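Local coordinates for protein KLLA0F20702p (PDB 5Y5A) that probably takes part in recruiting telomerase to telomeres, as an Est1-family protein that forms a complex with the telomere protein Cdc13, at residues Y422-R427 with S531-V536; M429-K434 with F496-F501; R475-Y480 with D503-S508; D479-E484 with D514-K519. All coordinates share one frame; numbering follows the deposited sequence.

Interaction 1: residues Y422-R427 with S531-V536; sequences YLAMAR and SSRVQV
L423 and R533 carry the close part of this helix pairing. The CB of L423 lies 3.9 Å from R533 CD, and its CD1 reaches V534 CG2 at 3.7 Å. V534 turns its CB away from the other helix; with CG1 anti to the backbone N (chi1 166°), CG2 is left beside the N and meets the leucine. The two segments, from helices 421-433 and 526-546, run in roughly the same direction, 27° apart, with axes 9.9 Å from each other. This is near-parallel packing of two helices in the mainly helical fold, buried on five of its six touching residues.

The other half is sparser. R427 CD stands 4.0 Å from V536 CG1, the two side chains crossing at about a right angle, and R533 CG is 4.3 Å from R427 CD. The loose side lies at partly exposed V534 and at S531 and Q535, which are exposed.

No hydrogen bond links the segments. The arginines lend their aliphatic stems here and send their charges elsewhere: R427 to D500, E484 and D485, R533 to E484 and E483. With R427 NH2 only 4.9 Å from R533 NE, E484, bonded to both, probably offsets the repulsion between like charges.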
# COMPACT_ATOMS: atom_id res chain seq x y z
N TYR A 422 -1.98 17.71 -4.06
CA TYR A 422 -2.26 18.79 -3.12
C TYR A 422 -3.67 18.71 -2.54
O TYR A 422 -3.83 18.66 -1.32
CB TYR A 422 -2.03 20.13 -3.80
CG TYR A 422 -0.57 20.34 -4.07
CD1 TYR A 422 0.33 20.47 -3.01
CD2 TYR A 422 -0.07 20.36 -5.36
CE1 TYR A 422 1.67 20.65 -3.23
CE2 TYR A 422 1.29 20.54 -5.59
CZ TYR A 422 2.16 20.68 -4.52
OH TYR A 422 3.51 20.85 -4.72
N LEU A 423 -4.69 18.65 -3.40
CA LEU A 423 -6.06 18.54 -2.91
C LEU A 423 -6.42 17.09 -2.54
O LEU A 423 -7.31 16.85 -1.73
CB LEU A 423 -7.03 19.09 -3.95
CG LEU A 423 -6.97 20.62 -4.17
CD1 LEU A 423 -8.15 21.08 -5.01
CD2 LEU A 423 -6.95 21.38 -2.85
N ALA A 424 -5.71 16.12 -3.12
CA ALA A 424 -5.92 14.71 -2.77
C ALA A 424 -5.57 14.46 -1.31
O ALA A 424 -6.23 13.68 -0.64
CB ALA A 424 -5.09 13.80 -3.67
N MET A 425 -4.53 15.12 -0.82
CA MET A 425 -4.13 14.98 0.58
C MET A 425 -5.22 15.52 1.51
O MET A 425 -5.50 14.92 2.54
CB MET A 425 -2.79 15.71 0.84
CG MET A 425 -1.57 14.93 0.34
SD MET A 425 0.03 15.64 0.81
CE MET A 425 -0.07 17.26 0.06
N ALA A 426 -5.83 16.63 1.13
CA ALA A 426 -6.95 17.15 1.92
C ALA A 426 -8.13 16.17 1.93
O ALA A 426 -8.78 16.01 2.96
CB ALA A 426 -7.39 18.52 1.39
N ARG A 427 -8.42 15.53 0.79
CA ARG A 427 -9.52 14.57 0.71
C ARG A 427 -9.29 13.41 1.66
O ARG A 427 -10.19 12.94 2.35
CB ARG A 427 -9.69 14.01 -0.70
CG ARG A 427 -10.35 14.93 -1.71
CD ARG A 427 -10.60 14.17 -3.00
NE ARG A 427 -11.53 13.06 -2.81
CZ ARG A 427 -11.51 11.94 -3.54
NH1 ARG A 427 -12.39 10.98 -3.31
NH2 ARG A 427 -10.59 11.79 -4.49
N SER A 531 -11.24 21.02 -10.30
CA SER A 531 -12.51 21.65 -9.94
C SER A 531 -13.39 20.67 -9.16
O SER A 531 -13.98 21.02 -8.14
CB SER A 531 -13.22 22.14 -11.19
OG SER A 531 -14.43 22.80 -10.85
N SER A 532 -13.46 19.43 -9.65
CA SER A 532 -14.18 18.37 -8.96
C SER A 532 -13.67 18.14 -7.53
O SER A 532 -14.48 17.94 -6.61
CB SER A 532 -14.11 17.07 -9.75
OG SER A 532 -14.61 15.99 -8.98
N ARG A 533 -12.35 18.15 -7.32
CA ARG A 533 -11.79 18.01 -5.97
C ARG A 533 -12.14 19.20 -5.09
O ARG A 533 -12.36 19.05 -3.88
CB ARG A 533 -10.27 17.83 -6.01
CG ARG A 533 -9.80 16.49 -6.57
CD ARG A 533 -8.30 16.31 -6.40
NE ARG A 533 -7.85 15.02 -6.90
CZ ARG A 533 -7.37 14.80 -8.11
NH1 ARG A 533 -7.26 15.80 -8.99
NH2 ARG A 533 -7.00 13.58 -8.46
N VAL A 534 -12.17 20.39 -5.69
CA VAL A 534 -12.53 21.60 -4.96
C VAL A 534 -13.94 21.47 -4.39
O VAL A 534 -14.18 21.73 -3.21
CB VAL A 534 -12.42 22.85 -5.85
CG1 VAL A 534 -13.12 24.05 -5.21
CG2 VAL A 534 -10.96 23.17 -6.14
N GLN A 535 -14.87 21.03 -5.23
CA GLN A 535 -16.26 20.87 -4.82
C GLN A 535 -16.40 19.87 -3.67
O GLN A 535 -17.04 20.15 -2.67
CB GLN A 535 -17.11 20.44 -6.00
CG GLN A 535 -16.99 21.37 -7.18
CD GLN A 535 -17.95 21.03 -8.29
OE1 GLN A 535 -17.59 20.37 -9.27
NE2 GLN A 535 -19.20 21.48 -8.16
N VAL A 536 -15.78 18.70 -3.81
CA VAL A 536 -15.93 17.67 -2.80
C VAL A 536 -15.26 18.10 -1.49
O VAL A 536 -15.69 17.70 -0.41
CB VAL A 536 -15.36 16.30 -3.27
CG1 VAL A 536 -13.85 16.38 -3.53
CG2 VAL A 536 -15.68 15.20 -2.27

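Interaction 2: residues M429-K434 with F496-F501; sequences MMCWIK and FTLSDF
K434 extends its amino group to S499, where NZ donates to the backbone O at 3.0 Å and, weakly, to OG at 3.4 Å. The main bond approaches the carbonyl from above its plane, 60° out of it. The lysine has an unusual shape: chi1 is 97°, away from the staggered values, which puts CG in a less favoured position, and the chain bends again at chi3 before NZ reaches the serine. S499 answers with OG lodged between its backbone N and carbonyl carbon, where hydroxyl and carbonyl O can both meet the same NZ.

One helical turn earlier, C431 points its CB toward the loop. Its SG touches L498 CB at 3.8 Å and lies 3.5 Å from D500 OD2. The contact thus sets the last part of helix 421-433 against the irregular chain between helices 483-487 and 512-515, within the family region named Est1 DNA/RNA binding domain, which belongs to the TPR clan of helical repeats.

D500 folds CG back between its own N and carbonyl carbon. OD1 then accepts from F501 N at 2.7 Å, and OD2 is held by the arginine of helix 421-433. K434 also faces the bound peptide, presumably from Cdc13: an aromatic side chain of the peptide packs on it, and an acidic one pairs with NZ weakly and at long range.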
# COMPACT_ATOMS: atom_id res chain seq x y z
N MET A 429 -7.33 13.23 4.39
CA MET A 429 -7.50 13.63 5.78
C MET A 429 -8.97 13.58 6.20
O MET A 429 -9.32 12.97 7.21
CB MET A 429 -6.94 15.05 6.00
CG MET A 429 -5.43 15.18 5.77
SD MET A 429 -4.83 16.85 6.13
CE MET A 429 -3.26 16.87 5.28
N MET A 430 -9.84 14.21 5.41
CA MET A 430 -11.25 14.29 5.73
C MET A 430 -11.91 12.92 5.69
O MET A 430 -12.75 12.61 6.53
CB MET A 430 -11.96 15.25 4.78
CG MET A 430 -11.37 16.64 4.79
SD MET A 430 -11.18 17.28 6.47
CE MET A 430 -12.89 17.29 6.98
N CYS A 431 -11.55 12.11 4.71
CA CYS A 431 -12.12 10.78 4.60
C CYS A 431 -11.70 9.91 5.77
O CYS A 431 -12.48 9.10 6.28
CB CYS A 431 -11.72 10.13 3.28
SG CYS A 431 -12.64 10.78 1.89
N TRP A 432 -10.46 10.08 6.22
CA TRP A 432 -9.99 9.37 7.39
C TRP A 432 -10.76 9.81 8.62
O TRP A 432 -11.29 8.99 9.38
CB TRP A 432 -8.50 9.60 7.62
CG TRP A 432 -7.97 8.90 8.84
CD1 TRP A 432 -8.09 7.56 9.14
CD2 TRP A 432 -7.21 9.48 9.90
NE1 TRP A 432 -7.46 7.29 10.33
CE2 TRP A 432 -6.90 8.44 10.82
CE3 TRP A 432 -6.75 10.77 10.17
CZ2 TRP A 432 -6.17 8.67 11.98
CZ3 TRP A 432 -6.01 10.99 11.33
CH2 TRP A 432 -5.74 9.94 12.22
N ILE A 433 -10.82 11.13 8.80
CA ILE A 433 -11.44 11.72 9.98
C ILE A 433 -12.91 11.30 10.12
O ILE A 433 -13.34 10.95 11.22
CB ILE A 433 -11.31 13.25 9.95
CG1 ILE A 433 -9.84 13.63 10.18
CG2 ILE A 433 -12.19 13.91 10.99
CD1 ILE A 433 -9.54 15.10 10.03
N LYS A 434 -13.66 11.29 9.02
CA LYS A 434 -15.07 10.90 9.06
C LYS A 434 -15.28 9.41 9.34
O LYS A 434 -16.41 8.97 9.58
CB LYS A 434 -15.77 11.26 7.75
CG LYS A 434 -15.87 10.11 6.78
CD LYS A 434 -16.47 10.55 5.45
CE LYS A 434 -17.91 10.08 5.32
NZ LYS A 434 -18.50 10.50 4.02
N PHE A 496 -11.98 1.50 3.01
CA PHE A 496 -11.85 0.68 1.79
C PHE A 496 -12.17 1.47 0.53
O PHE A 496 -11.87 1.03 -0.58
CB PHE A 496 -12.81 -0.51 1.84
CG PHE A 496 -12.68 -1.34 3.09
CD1 PHE A 496 -11.42 -1.71 3.55
CD2 PHE A 496 -13.80 -1.71 3.83
CE1 PHE A 496 -11.28 -2.46 4.72
CE2 PHE A 496 -13.66 -2.47 4.99
CZ PHE A 496 -12.39 -2.84 5.43
N THR A 497 -12.77 2.65 0.70
CA THR A 497 -13.03 3.54 -0.44
C THR A 497 -13.27 4.96 0.09
O THR A 497 -13.92 5.14 1.12
CB THR A 497 -14.20 3.05 -1.34
OG1 THR A 497 -14.31 3.89 -2.50
CG2 THR A 497 -15.53 3.05 -0.58
N LEU A 498 -12.72 5.96 -0.59
CA LEU A 498 -12.94 7.35 -0.18
C LEU A 498 -14.41 7.74 -0.41
O LEU A 498 -14.86 7.85 -1.55
CB LEU A 498 -12.02 8.30 -0.94
CG LEU A 498 -10.54 7.91 -0.95
CD1 LEU A 498 -9.69 8.95 -1.68
CD2 LEU A 498 -10.03 7.70 0.48
N SER A 499 -15.14 7.96 0.68
CA SER A 499 -16.58 8.15 0.61
C SER A 499 -17.05 9.62 0.70
O SER A 499 -18.17 9.88 1.15
CB SER A 499 -17.25 7.33 1.72
OG SER A 499 -16.80 7.76 3.00
N ASP A 500 -16.22 10.57 0.27
CA ASP A 500 -16.64 11.97 0.24
C ASP A 500 -17.55 12.24 -0.96
O ASP A 500 -18.54 12.95 -0.85
CB ASP A 500 -15.44 12.92 0.23
CG ASP A 500 -14.35 12.47 -0.73
OD1 ASP A 500 -14.57 11.53 -1.52
OD2 ASP A 500 -13.25 13.07 -0.68
N PHE A 501 -17.21 11.67 -2.12
CA PHE A 501 -18.12 11.69 -3.26
C PHE A 501 -19.27 10.73 -3.02
O PHE A 501 -19.18 9.83 -2.18
CB PHE A 501 -17.41 11.29 -4.55
CG PHE A 501 -16.50 12.34 -5.11
CD1 PHE A 501 -17.00 13.35 -5.92
CD2 PHE A 501 -15.14 12.30 -4.85
CE1 PHE A 501 -16.16 14.31 -6.45
CE2 PHE A 501 -14.30 13.26 -5.37
CZ PHE A 501 -14.81 14.27 -6.18

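Interaction 3: residues R475-Y480 with D503-S508; sequences RPTRDY and DEKLLS
The guanidinium of R478 meets the carboxylate of D503 edge to edge, their planes 22° apart and so nearly coplanar. R478 grips side-on with two nitrogens, NE to D503 OD1 at 2.8 Å and NH2 to OD2 at 2.9 Å. Both bonds are almost straight (170° and 167°) and use the syn side of the carboxylate. Over one face of the guanidinium lies F501, its CD2 above CZ. Y482, its ring centre near the guanidinium plane and not over a face, is a cation-pi partner, and NH1 forms a salt bridge with D485. The stem of R478 is extended from CG to NE, and this straight run carries the head to D503.

Further along, K505 stretches across T477 at about a right angle, and its NZ donates to OG1 at 2.7 Å. L506 adds an apolar contact, its CD2 3.5 Å from both R478 O and D479 O, a methyl resting on the backbone of the opposite loop. The segment ends in a short 3-10 turn, 506-508, where K505 O accepts from both S508 N and S508 OG.

The contact joins two loops, one leading into helix 483-487 and the other following it. Apolar side chains of the bound peptide pack on D503 and L506, and R475 makes a salt bridge to an acidic side chain of it. The paired bonds, close to the guanidinium plane, restrict the rotation of both R478 and D503, while buried D503, with D485, which also serves R427, probably offsets much of the arginine's charge.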
# COMPACT_ATOMS: atom_id res chain seq x y z
N ARG A 475 -23.89 17.17 -2.32
CA ARG A 475 -22.81 16.21 -2.56
C ARG A 475 -22.44 16.04 -4.03
O ARG A 475 -23.28 15.68 -4.86
CB ARG A 475 -23.20 14.86 -1.96
CG ARG A 475 -22.03 13.98 -1.55
CD ARG A 475 -22.52 12.96 -0.53
NE ARG A 475 -21.54 11.93 -0.22
CZ ARG A 475 -21.83 10.81 0.44
NH1 ARG A 475 -23.07 10.59 0.84
NH2 ARG A 475 -20.88 9.92 0.69
N PRO A 476 -21.17 16.30 -4.36
CA PRO A 476 -20.66 16.19 -5.73
C PRO A 476 -20.64 14.74 -6.23
O PRO A 476 -20.60 13.81 -5.43
CB PRO A 476 -19.24 16.75 -5.63
CG PRO A 476 -19.21 17.54 -4.35
CD PRO A 476 -20.14 16.82 -3.43
N THR A 477 -20.68 14.57 -7.54
CA THR A 477 -20.55 13.25 -8.15
C THR A 477 -19.52 13.28 -9.27
O THR A 477 -18.90 14.31 -9.54
CB THR A 477 -21.88 12.74 -8.71
OG1 THR A 477 -22.30 13.56 -9.81
CG2 THR A 477 -22.96 12.73 -7.64
N ARG A 478 -19.36 12.13 -9.92
CA ARG A 478 -18.28 11.92 -10.88
C ARG A 478 -18.48 10.62 -11.64
O ARG A 478 -19.35 9.82 -11.29
CB ARG A 478 -16.95 11.89 -10.16
CG ARG A 478 -16.89 10.80 -9.12
CD ARG A 478 -15.54 10.77 -8.49
NE ARG A 478 -15.45 9.79 -7.41
CZ ARG A 478 -14.31 9.48 -6.82
NH1 ARG A 478 -13.19 10.06 -7.24
NH2 ARG A 478 -14.27 8.59 -5.83
N ASP A 479 -17.67 10.40 -12.66
CA ASP A 479 -17.86 9.24 -13.53
C ASP A 479 -16.78 8.18 -13.38
O ASP A 479 -16.91 7.08 -13.94
CB ASP A 479 -17.96 9.70 -14.98
CG ASP A 479 -19.22 10.48 -15.25
OD1 ASP A 479 -20.22 10.26 -14.53
OD2 ASP A 479 -19.22 11.33 -16.17
N TYR A 480 -15.73 8.49 -12.63
CA TYR A 480 -14.62 7.56 -12.47
C TYR A 480 -13.75 7.89 -11.26
O TYR A 480 -13.86 8.98 -10.69
CB TYR A 480 -13.76 7.54 -13.74
CG TYR A 480 -13.12 8.87 -14.11
CD1 TYR A 480 -11.87 9.22 -13.63
CD2 TYR A 480 -13.78 9.76 -14.97
CE1 TYR A 480 -11.28 10.42 -13.98
CE2 TYR A 480 -13.20 10.97 -15.31
CZ TYR A 480 -11.95 11.30 -14.81
OH TYR A 480 -11.36 12.50 -15.16
N ASP A 503 -20.55 7.97 -5.04
CA ASP A 503 -20.29 7.14 -6.21
C ASP A 503 -21.40 6.12 -6.40
O ASP A 503 -21.24 5.11 -7.08
CB ASP A 503 -18.93 6.45 -6.09
CG ASP A 503 -17.77 7.44 -6.10
OD1 ASP A 503 -17.86 8.44 -6.84
OD2 ASP A 503 -16.78 7.22 -5.36
N GLU A 504 -22.54 6.42 -5.77
CA GLU A 504 -23.73 5.58 -5.82
C GLU A 504 -24.03 5.09 -7.23
O GLU A 504 -24.12 3.89 -7.47
CB GLU A 504 -24.93 6.37 -5.28
CG GLU A 504 -26.08 5.54 -4.77
CD GLU A 504 -27.22 6.41 -4.26
OE1 GLU A 504 -27.09 7.65 -4.31
OE2 GLU A 504 -28.24 5.86 -3.80
N LYS A 505 -24.15 6.03 -8.17
CA LYS A 505 -24.55 5.73 -9.53
C LYS A 505 -23.49 4.99 -10.37
O LYS A 505 -23.84 4.42 -11.41
CB LYS A 505 -24.94 7.01 -10.25
CG LYS A 505 -23.81 8.02 -10.38
CD LYS A 505 -24.35 9.33 -10.90
CE LYS A 505 -23.28 10.39 -10.96
NZ LYS A 505 -23.91 11.74 -11.05
N LEU A 506 -22.24 5.01 -9.96
CA LEU A 506 -21.21 4.36 -10.74
C LEU A 506 -21.49 2.90 -11.00
O LEU A 506 -21.17 2.39 -12.05
CB LEU A 506 -19.88 4.46 -10.01
CG LEU A 506 -19.09 5.75 -10.10
CD1 LEU A 506 -17.62 5.49 -9.89
CD2 LEU A 506 -19.31 6.37 -11.46
N LEU A 507 -22.08 2.23 -10.04
CA LEU A 507 -22.32 0.80 -10.16
C LEU A 507 -23.32 0.46 -11.26
O LEU A 507 -23.33 -0.66 -11.78
CB LEU A 507 -22.79 0.24 -8.82
CG LEU A 507 -24.02 0.86 -8.16
CD1 LEU A 507 -25.32 0.21 -8.63
CD2 LEU A 507 -23.88 0.78 -6.65
N SER A 508 -24.17 1.43 -11.60
CA SER A 508 -25.15 1.22 -12.66
C SER A 508 -24.62 1.69 -14.01
O SER A 508 -25.32 1.61 -15.02
CB SER A 508 -26.46 1.95 -12.31
OG SER A 508 -26.27 3.35 -12.26

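Interaction 4: residues D479-E484 with D514-K519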
# COMPACT_ATOMS: atom_id res chain seq x y z
N ASP A 479 -17.67 10.40 -12.66
CA ASP A 479 -17.86 9.24 -13.53
C ASP A 479 -16.78 8.18 -13.38
O ASP A 479 -16.91 7.08 -13.94
CB ASP A 479 -17.96 9.70 -14.98
CG ASP A 479 -19.22 10.48 -15.25
OD1 ASP A 479 -20.22 10.26 -14.53
OD2 ASP A 479 -19.22 11.33 -16.17
N TYR A 480 -15.73 8.49 -12.63
CA TYR A 480 -14.62 7.56 -12.47
C TYR A 480 -13.75 7.89 -11.26
O TYR A 480 -13.86 8.98 -10.69
CB TYR A 480 -13.76 7.54 -13.74
CG TYR A 480 -13.12 8.87 -14.11
CD1 TYR A 480 -11.87 9.22 -13.63
CD2 TYR A 480 -13.78 9.76 -14.97
CE1 TYR A 480 -11.28 10.42 -13.98
CE2 TYR A 480 -13.20 10.97 -15.31
CZ TYR A 480 -11.95 11.30 -14.81
OH TYR A 480 -11.36 12.50 -15.16
N PHE A 481 -12.90 6.95 -10.87
CA PHE A 481 -12.00 7.12 -9.74
C PHE A 481 -10.80 8.00 -10.10
O PHE A 481 -10.31 7.95 -11.23
CB PHE A 481 -11.50 5.76 -9.23
CG PHE A 481 -12.37 5.15 -8.17
CD1 PHE A 481 -13.63 5.68 -7.88
CD2 PHE A 481 -11.93 4.06 -7.44
CE1 PHE A 481 -14.42 5.12 -6.90
CE2 PHE A 481 -12.72 3.49 -6.46
CZ PHE A 481 -13.97 4.02 -6.19
N TYR A 482 -10.33 8.79 -9.14
CA TYR A 482 -9.14 9.60 -9.32
C TYR A 482 -7.90 8.86 -8.79
O TYR A 482 -8.03 7.79 -8.18
CB TYR A 482 -9.30 10.96 -8.63
CG TYR A 482 -10.46 11.78 -9.16
CD1 TYR A 482 -10.92 11.63 -10.46
CD2 TYR A 482 -11.11 12.71 -8.34
CE1 TYR A 482 -11.99 12.36 -10.94
CE2 TYR A 482 -12.18 13.45 -8.82
CZ TYR A 482 -12.61 13.27 -10.11
OH TYR A 482 -13.68 14.01 -10.58
N GLU A 483 -6.72 9.44 -9.01
CA GLU A 483 -5.46 8.77 -8.65
C GLU A 483 -5.46 8.33 -7.20
O GLU A 483 -5.13 7.18 -6.89
CB GLU A 483 -4.26 9.69 -8.91
CG GLU A 483 -3.91 9.92 -10.38
CD GLU A 483 -4.51 11.20 -10.94
OE1 GLU A 483 -5.60 11.62 -10.48
OE2 GLU A 483 -3.88 11.80 -11.84
N GLU A 484 -5.84 9.24 -6.30
CA GLU A 484 -5.81 8.94 -4.87
C GLU A 484 -6.85 7.88 -4.51
O GLU A 484 -6.64 7.09 -3.59
CB GLU A 484 -6.00 10.21 -4.04
CG GLU A 484 -7.36 10.90 -4.19
CD GLU A 484 -7.37 11.98 -5.26
OE1 GLU A 484 -8.08 12.99 -5.07
OE2 GLU A 484 -6.67 11.81 -6.29
N ASP A 514 -13.03 -0.50 -15.53
CA ASP A 514 -12.16 0.54 -16.05
C ASP A 514 -12.38 1.86 -15.31
O ASP A 514 -11.42 2.59 -15.05
CB ASP A 514 -12.36 0.72 -17.55
CG ASP A 514 -11.58 -0.29 -18.37
OD1 ASP A 514 -10.69 -0.97 -17.81
OD2 ASP A 514 -11.84 -0.41 -19.59
N ARG A 515 -13.63 2.16 -14.96
CA ARG A 515 -13.96 3.39 -14.23
C ARG A 515 -13.24 3.45 -12.90
O ARG A 515 -12.80 4.52 -12.47
CB ARG A 515 -15.46 3.50 -13.96
CG ARG A 515 -16.29 3.64 -15.18
CD ARG A 515 -17.71 4.01 -14.82
NE ARG A 515 -18.49 4.20 -16.03
CZ ARG A 515 -18.44 5.29 -16.78
NH1 ARG A 515 -17.64 6.29 -16.43
NH2 ARG A 515 -19.19 5.38 -17.87
N LEU A 516 -13.14 2.29 -12.26
CA LEU A 516 -12.56 2.21 -10.92
C LEU A 516 -11.03 2.11 -10.98
O LEU A 516 -10.38 1.96 -9.95
CB LEU A 516 -13.15 1.02 -10.16
CG LEU A 516 -14.68 1.06 -9.96
CD1 LEU A 516 -15.18 -0.11 -9.12
CD2 LEU A 516 -15.12 2.38 -9.35
N VAL A 517 -10.46 2.19 -12.17
CA VAL A 517 -9.01 2.35 -12.31
C VAL A 517 -8.68 3.57 -13.18
O VAL A 517 -7.66 3.60 -13.84
CB VAL A 517 -8.32 1.10 -12.91
CG1 VAL A 517 -8.31 -0.05 -11.91
CG2 VAL A 517 -8.96 0.70 -14.24
N GLY A 518 -9.58 4.55 -13.16
CA GLY A 518 -9.35 5.83 -13.81
C GLY A 518 -9.57 5.89 -15.31
O GLY A 518 -9.33 6.93 -15.92
N LYS A 519 -10.02 4.79 -15.91
CA LYS A 519 -10.18 4.74 -17.36
C LYS A 519 -11.65 4.81 -17.79
O LYS A 519 -12.48 4.02 -17.35
CB LYS A 519 -9.52 3.48 -17.92
CG LYS A 519 -8.00 3.55 -17.85
CD LYS A 519 -7.31 2.22 -18.13
CE LYS A 519 -5.81 2.37 -17.91
NZ LYS A 519 -5.06 1.08 -17.88
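F481 lays one ring face against L516, whose CD2 sits over the ring centre. This CH-pi contact is 3.6 Å from the centroid and only 9° off the ring normal. L516 lends its backbone as well, with its O 3.6 Å from F481 CD2. Between the two segments, F481 N donates to R515 O at 2.9 Å in a nearly straight bond (175°). Y480 CB presses on the same R515 O, while its ring turns aside and sends OH to E529 and L524.

R515 O has a second donor, G518 N, which comes from the opposite face of the carbonyl plane. G518 is the C-prime residue of a Schellman motif that ends helix 512-515: K519 N reaches D514 O at 2.7 Å. The positive phi this requires is easiest for glycine, and its bare CA can approach F481 O to 3.5 Å in a CA-H...O contact.

The R515 chain is extended from CG to NE; CD lies 3.3 Å from D479 O, and NH1 bonds the same oxygen at 2.7 Å, bent at 138°. Its NE turns to D510 O. On the bound peptide, an apolar side chain packs on F481 and an aromatic one on L516.

Overall arrangement
From the N terminus, helix 421-433 supplies the first partners of interactions 1 and 2. Interaction 1 closes the longest loop, ending on helix 526-546, and the other three lie within it. Interaction 2 returns from 429-434 to 496-501. Interactions 3 and 4 begin from one overlapping run, 475-484, and share D479 and Y480; they start inside the loop of interaction 2 and end beyond it, at 503-508 and 514-519, so both cross it. Acidic residues of interactions 2 and 4 meet interaction 1, and R475 joins interaction 3 to the backbone of 499-501. Together the four tie the loops around helices 483-487 and 512-515 to helices 421-433 and 526-546.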